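Local coordinates for lipoxygenase (Cyanothece sp., PDB 5EK8), which probably oxygenates polyunsaturated fatty acids as a 9R-lipoxygenase, inserting both atoms of molecular oxygen with the aid of a non-heme iron, at residues A[546-549]-A[550-553]; A[474-477]-A[478-482]. All coordinates share one frame; numbering follows the deposited sequence.

Contact 1 (A[546-549]-A[550-553]); sequences QPSA and TDID
Ser548 and Ile552 make the first backbone turn of helix 549-574: Ile552 N reaches Ser548 O at 2.8 Å, meeting the carbonyl almost end-on (C=O...N angle 166°). One step on, Asp553 N donates to Ala549 O at 2.9 Å. Ser548 itself has extended backbone angles and Ala549 helical ones, which puts the loop-to-helix switch between them and makes Ser548 the N-cap. Its hydroxyl caps the turn. With OG held between its own backbone N and carbonyl carbon (chi1 69°), it faces the start of the helix and accepts a long, weak but straight bond from Asp551 N (Ser548 OG to Asp551 N 3.3 Å). The same OG also donates weakly to Asp551 OD2, 3.4 Å away. The carboxylate is brought there because Asp551 CG lies beside its backbone N, opposite the carbonyl carbon (chi1 -71°), and OD2 takes a second weak bond from Thr542 OG1. With an alanine here, the Ser548 hydroxyl would probably be left without its carboxylate acceptor and set freer to turn, and Thr542 OG1 would lose a partner. The acid of Asp551, in the first turn, is likely to be favoured by the helix dipole. On another side of the turn, Pro547 CB touches Ile552 CD1 at 3.7 Å, and both side chains rest on Trp482. The pattern Ser-x-x-Asp is that of a capping box, but only the half in which the N-cap side chain accepts from the backbone N of the third helix residue is met, since Asp551 OD2 stays 4.0 Å from Ser548 N; the apolar pair just before the cap and in the first turn is a hydrophobic staple, so a serine N-cap with staple opens the helix that further on carries the iron ligands His570 and Asn574.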
ATOM      1  N   GLN A 546      21.215 -17.908  13.677  1.00 61.13           N
ATOM      2  CA  GLN A 546      21.683 -18.582  12.471  1.00 55.36           C
ATOM      3  C   GLN A 546      20.507 -19.263  11.785  1.00 54.11           C
ATOM      4  O   GLN A 546      19.562 -19.697  12.443  1.00 51.06           O
ATOM      5  CB  GLN A 546      22.777 -19.598  12.796  1.00 53.64           C
ATOM      6  CG  GLN A 546      24.114 -18.980  13.149  1.00 55.45           C
ATOM      7  CD  GLN A 546      24.691 -19.543  14.436  1.00 59.54           C
ATOM      8  OE1 GLN A 546      23.976 -19.722  15.425  1.00 64.08           O
ATOM      9  NE2 GLN A 546      25.991 -19.831  14.427  1.00 59.40           N
ATOM     10  N   PRO A 547      20.550 -19.345  10.449  1.00 58.66           N
ATOM     11  CA  PRO A 547      19.417 -19.917   9.721  1.00 56.73           C
ATOM     12  C   PRO A 547      19.318 -21.435   9.850  1.00 59.88           C
ATOM     13  O   PRO A 547      20.247 -22.093  10.320  1.00 59.52           O
ATOM     14  CB  PRO A 547      19.707 -19.522   8.274  1.00 53.70           C
ATOM     15  CG  PRO A 547      21.198 -19.438   8.215  1.00 53.79           C
ATOM     16  CD  PRO A 547      21.611 -18.874   9.541  1.00 56.60           C
ATOM     17  N   SER A 548      18.173 -21.966   9.437  1.00 60.05           N
ATOM     18  CA  SER A 548      17.965 -23.397   9.277  1.00 56.20           C
ATOM     19  C   SER A 548      17.062 -23.593   8.065  1.00 56.53           C
ATOM     20  O   SER A 548      16.537 -22.616   7.524  1.00 51.95           O
ATOM     21  CB  SER A 548      17.342 -24.016  10.531  1.00 48.49           C
ATOM     22  OG  SER A 548      16.001 -23.586  10.709  1.00 44.15           O
ATOM     23  N   ALA A 549      16.881 -24.840   7.638  1.00 56.56           N
ATOM     24  CA  ALA A 549      15.995 -25.137   6.514  1.00 58.13           C
ATOM     25  C   ALA A 549      14.619 -24.504   6.725  1.00 60.26           C
ATOM     26  O   ALA A 549      14.085 -23.816   5.844  1.00 63.49           O
ATOM     27  CB  ALA A 549      15.868 -26.638   6.320  1.00 56.79           C
ATOM     28  N   THR A 550      14.068 -24.724   7.914  1.00 58.98           N
ATOM     29  CA  THR A 550      12.787 -24.147   8.300  1.00 59.46           C
ATOM     30  C   THR A 550      12.791 -22.625   8.216  1.00 59.40           C
ATOM     31  O   THR A 550      11.933 -22.035   7.565  1.00 59.69           O
ATOM     32  CB  THR A 550      12.400 -24.564   9.730  1.00 54.65           C
ATOM     33  OG1 THR A 550      12.107 -25.965   9.747  1.00 58.16           O
ATOM     34  CG2 THR A 550      11.178 -23.793  10.204  1.00 47.00           C
ATOM     35  N   ASP A 551      13.760 -22.000   8.877  1.00 60.17           N
ATOM     36  CA  ASP A 551      13.828 -20.543   8.944  1.00 58.37           C
ATOM     37  C   ASP A 551      14.009 -19.921   7.560  1.00 56.13           C
ATOM     38  O   ASP A 551      13.360 -18.925   7.229  1.00 55.59           O
ATOM     39  CB  ASP A 551      14.963 -20.106   9.875  1.00 59.73           C
ATOM     40  CG  ASP A 551      14.662 -20.383  11.338  1.00 64.82           C
ATOM     41  OD1 ASP A 551      13.466 -20.464  11.698  1.00 61.40           O
ATOM     42  OD2 ASP A 551      15.621 -20.516  12.128  1.00 70.51           O
ATOM     43  N   ILE A 552      14.888 -20.518   6.760  1.00 55.83           N
ATOM     44  CA  ILE A 552      15.128 -20.058   5.400  1.00 54.56           C
ATOM     45  C   ILE A 552      13.848 -20.156   4.575  1.00 56.62           C
ATOM     46  O   ILE A 552      13.492 -19.214   3.871  1.00 55.22           O
ATOM     47  CB  ILE A 552      16.253 -20.864   4.717  1.00 53.92           C
ATOM     48  CG1 ILE A 552      17.612 -20.549   5.353  1.00 53.28           C
ATOM     49  CG2 ILE A 552      16.308 -20.557   3.232  1.00 49.74           C
ATOM     50  CD1 ILE A 552      18.170 -19.190   4.973  1.00 52.12           C
ATOM     51  N   ASP A 553      13.149 -21.285   4.674  1.00 58.93           N
ATOM     52  CA  ASP A 553      11.888 -21.454   3.953  1.00 59.04           C
ATOM     53  C   ASP A 553      10.852 -20.425   4.394  1.00 54.65           C
ATOM     54  O   ASP A 553      10.115 -19.878   3.568  1.00 55.21           O
ATOM     55  CB  ASP A 553      11.342 -22.867   4.145  1.00 67.84           C
ATOM     56  CG  ASP A 553      12.161 -23.909   3.411  1.00 81.76           C
ATOM     57  OD1 ASP A 553      12.858 -23.539   2.440  1.00 87.75           O
ATOM     58  OD2 ASP A 553      12.105 -25.094   3.804  1.00 86.76           O
TER

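Contact 2 (A[474-477]-A[478-482]); sequences HQQA and IADEW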
ATOM      1  N   HIS A 474      23.042 -15.689  -2.938  1.00 59.99           N
ATOM      2  CA  HIS A 474      23.580 -14.930  -1.812  1.00 63.75           C
ATOM      3  C   HIS A 474      23.521 -15.699  -0.494  1.00 66.34           C
ATOM      4  O   HIS A 474      23.494 -15.093   0.575  1.00 66.72           O
ATOM      5  CB  HIS A 474      22.825 -13.607  -1.652  1.00 65.49           C
ATOM      6  CG  HIS A 474      22.708 -12.819  -2.919  1.00 70.19           C
ATOM      7  ND1 HIS A 474      23.679 -11.936  -3.338  1.00 71.68           N
ATOM      8  CD2 HIS A 474      21.728 -12.773  -3.852  1.00 72.76           C
ATOM      9  CE1 HIS A 474      23.305 -11.384  -4.479  1.00 72.49           C
ATOM     10  NE2 HIS A 474      22.125 -11.875  -4.813  1.00 72.63           N
ATOM     11  N   GLN A 475      23.506 -17.028  -0.577  1.00 69.61           N
ATOM     12  CA  GLN A 475      23.337 -17.884   0.598  1.00 71.13           C
ATOM     13  C   GLN A 475      24.309 -17.558   1.733  1.00 63.80           C
ATOM     14  O   GLN A 475      23.900 -17.389   2.887  1.00 57.62           O
ATOM     15  CB  GLN A 475      23.489 -19.355   0.202  1.00 78.70           C
ATOM     16  CG  GLN A 475      23.623 -20.303   1.383  1.00 83.22           C
ATOM     17  CD  GLN A 475      24.916 -21.096   1.345  1.00 90.15           C
ATOM     18  OE1 GLN A 475      25.387 -21.486   0.273  1.00 92.43           O
ATOM     19  NE2 GLN A 475      25.503 -21.334   2.516  1.00 91.33           N
ATOM     20  N   GLN A 476      25.590 -17.456   1.395  1.00 62.90           N
ATOM     21  CA  GLN A 476      26.619 -17.202   2.394  1.00 65.02           C
ATOM     22  C   GLN A 476      26.398 -15.867   3.100  1.00 65.89           C
ATOM     23  O   GLN A 476      26.469 -15.784   4.327  1.00 62.19           O
ATOM     24  CB  GLN A 476      28.007 -17.234   1.752  1.00 63.00           C
ATOM     25  CG  GLN A 476      29.141 -17.293   2.759  1.00 63.44           C
ATOM     26  CD  GLN A 476      28.960 -18.408   3.779  0.31 64.97           C
ATOM     27  OE1 GLN A 476      28.516 -19.511   3.451  1.00 66.21           O
ATOM     28  NE2 GLN A 476      29.291 -18.117   5.030  1.00 64.79           N
ATOM     29  N   ALA A 477      26.123 -14.827   2.321  1.00 64.30           N
ATOM     30  CA  ALA A 477      25.903 -13.500   2.885  1.00 59.76           C
ATOM     31  C   ALA A 477      24.600 -13.441   3.685  1.00 57.59           C
ATOM     32  O   ALA A 477      24.538 -12.805   4.738  1.00 51.98           O
ATOM     33  CB  ALA A 477      25.901 -12.456   1.789  1.00 52.62           C
ATOM     34  N   ILE A 478      23.567 -14.109   3.180  1.00 60.58           N
ATOM     35  CA  ILE A 478      22.281 -14.161   3.869  1.00 60.85           C
ATOM     36  C   ILE A 478      22.429 -14.814   5.242  1.00 62.72           C
ATOM     37  O   ILE A 478      21.848 -14.350   6.225  1.00 63.65           O
ATOM     38  CB  ILE A 478      21.223 -14.926   3.043  1.00 61.51           C
ATOM     39  CG1 ILE A 478      20.813 -14.112   1.816  1.00 59.72           C
ATOM     40  CG2 ILE A 478      19.992 -15.233   3.884  1.00 61.93           C
ATOM     41  CD1 ILE A 478      19.733 -14.765   0.987  1.00 60.83           C
ATOM     42  N   ALA A 479      23.222 -15.880   5.311  1.00 63.97           N
ATOM     43  CA  ALA A 479      23.464 -16.570   6.578  1.00 61.18           C
ATOM     44  C   ALA A 479      24.378 -15.774   7.512  1.00 63.95           C
ATOM     45  O   ALA A 479      24.141 -15.716   8.718  1.00 68.35           O
ATOM     46  CB  ALA A 479      24.054 -17.948   6.323  1.00 57.64           C
ATOM     47  N   ASP A 480      25.417 -15.163   6.949  1.00 64.24           N
ATOM     48  CA  ASP A 480      26.398 -14.406   7.727  1.00 62.36           C
ATOM     49  C   ASP A 480      25.774 -13.248   8.505  1.00 61.16           C
ATOM     50  O   ASP A 480      26.243 -12.892   9.585  1.00 64.23           O
ATOM     51  CB  ASP A 480      27.505 -13.864   6.816  1.00 62.30           C
ATOM     52  CG  ASP A 480      28.502 -14.930   6.404  1.00 63.84           C
ATOM     53  OD1 ASP A 480      28.420 -16.058   6.933  1.00 60.27           O
ATOM     54  OD2 ASP A 480      29.376 -14.635   5.559  1.00 67.07           O
ATOM     55  N   GLU A 481      24.723 -12.660   7.949  1.00 60.84           N
ATOM     56  CA  GLU A 481      24.064 -11.528   8.584  1.00 62.46           C
ATOM     57  C   GLU A 481      22.609 -11.855   8.887  1.00 59.86           C
ATOM     58  O   GLU A 481      21.714 -11.032   8.687  1.00 58.55           O
ATOM     59  CB  GLU A 481      24.165 -10.284   7.699  1.00 68.77           C
ATOM     60  CG  GLU A 481      25.585  -9.757   7.527  1.00 74.63           C
ATOM     61  CD  GLU A 481      26.160  -9.165   8.811  1.00 82.08           C
ATOM     62  OE1 GLU A 481      25.436  -9.105   9.835  1.00 81.74           O
ATOM     63  OE2 GLU A 481      27.342  -8.755   8.793  1.00 86.13           O
ATOM     64  N   TRP A 482      22.392 -13.068   9.384  1.00 59.14           N
ATOM     65  CA  TRP A 482      21.056 -13.563   9.688  1.00 57.17           C
ATOM     66  C   TRP A 482      20.436 -12.822  10.873  1.00 55.56           C
ATOM     67  O   TRP A 482      19.209 -12.774  11.022  1.00 57.08           O
ATOM     68  CB  TRP A 482      21.113 -15.065   9.967  1.00 58.62           C
ATOM     69  CG  TRP A 482      19.781 -15.674  10.229  1.00 57.36           C
ATOM     70  CD1 TRP A 482      19.235 -15.965  11.447  1.00 55.81           C
ATOM     71  CD2 TRP A 482      18.817 -16.072   9.250  1.00 56.43           C
ATOM     72  NE1 TRP A 482      17.990 -16.517  11.284  1.00 56.51           N
ATOM     73  CE2 TRP A 482      17.709 -16.594   9.946  1.00 56.09           C
ATOM     74  CE3 TRP A 482      18.782 -16.034   7.851  1.00 58.66           C
ATOM     75  CZ2 TRP A 482      16.576 -17.075   9.292  1.00 56.95           C
ATOM     76  CZ3 TRP A 482      17.654 -16.511   7.204  1.00 60.01           C
ATOM     77  CH2 TRP A 482      16.568 -17.027   7.924  1.00 58.17           C
TER
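His474 O receives Ile478 N at 2.8 Å with an N-H...O angle of 163°, the first of four successive i to i+4 backbone bonds. Ala479 N to Gln475 O and Asp480 N to Gln476 O follow, both at 2.9 Å, while the last, Glu481 N to Ala477 O, is longer at 3.2 Å and more bent. Outside this ladder, Gln476 NE2 comes to 2.9 Å from Asp480 OD1, one turn along. The glutamine runs out with CG opposite its backbone N (chi1 -167°) and then folds at chi2, carrying its amide over to the carboxylate; the two planes are 70° apart, so these flat groups do not stack. On another flank, His474 CB meets Ile478 CG1 at 4.0 Å, the imidazole turns away to meet the ring of Phe470, and Ile478 and Ala477 pack on Pro382. Glu481 leaves helical angles, and Asn381 ND2 donates to its carbonyl. The features are those of a short helix set between two breaks: His474 follows helix 451-473 and holds the N-cap position of helix 475-480, with no side-chain capping bond within the two segments, a linker on the surface before helix 482-495.

In the fold
Contact 2 comes first along the chain and contact 1 follows some sixty residues later, yet their centres lie about 11 Å apart, on the same side of the chain's centre and near its surface. Trp482 joins them. Its indole is wedged against the start of helix 549-574: Asp551 CB lies 3.5 Å from Trp482 CZ2, Ile552 CD1 is as close to Trp482 CZ3, and Pro547 CB is 3.6 Å from Trp482 CE3. Trp482 NE1 is hydrogen-bonded to Thr542 OG1, so the same threonine serves both contacts. The break after helix 475-480 is thereby packed against the capped start of helix 549-574, well away from that helix's iron-binding part.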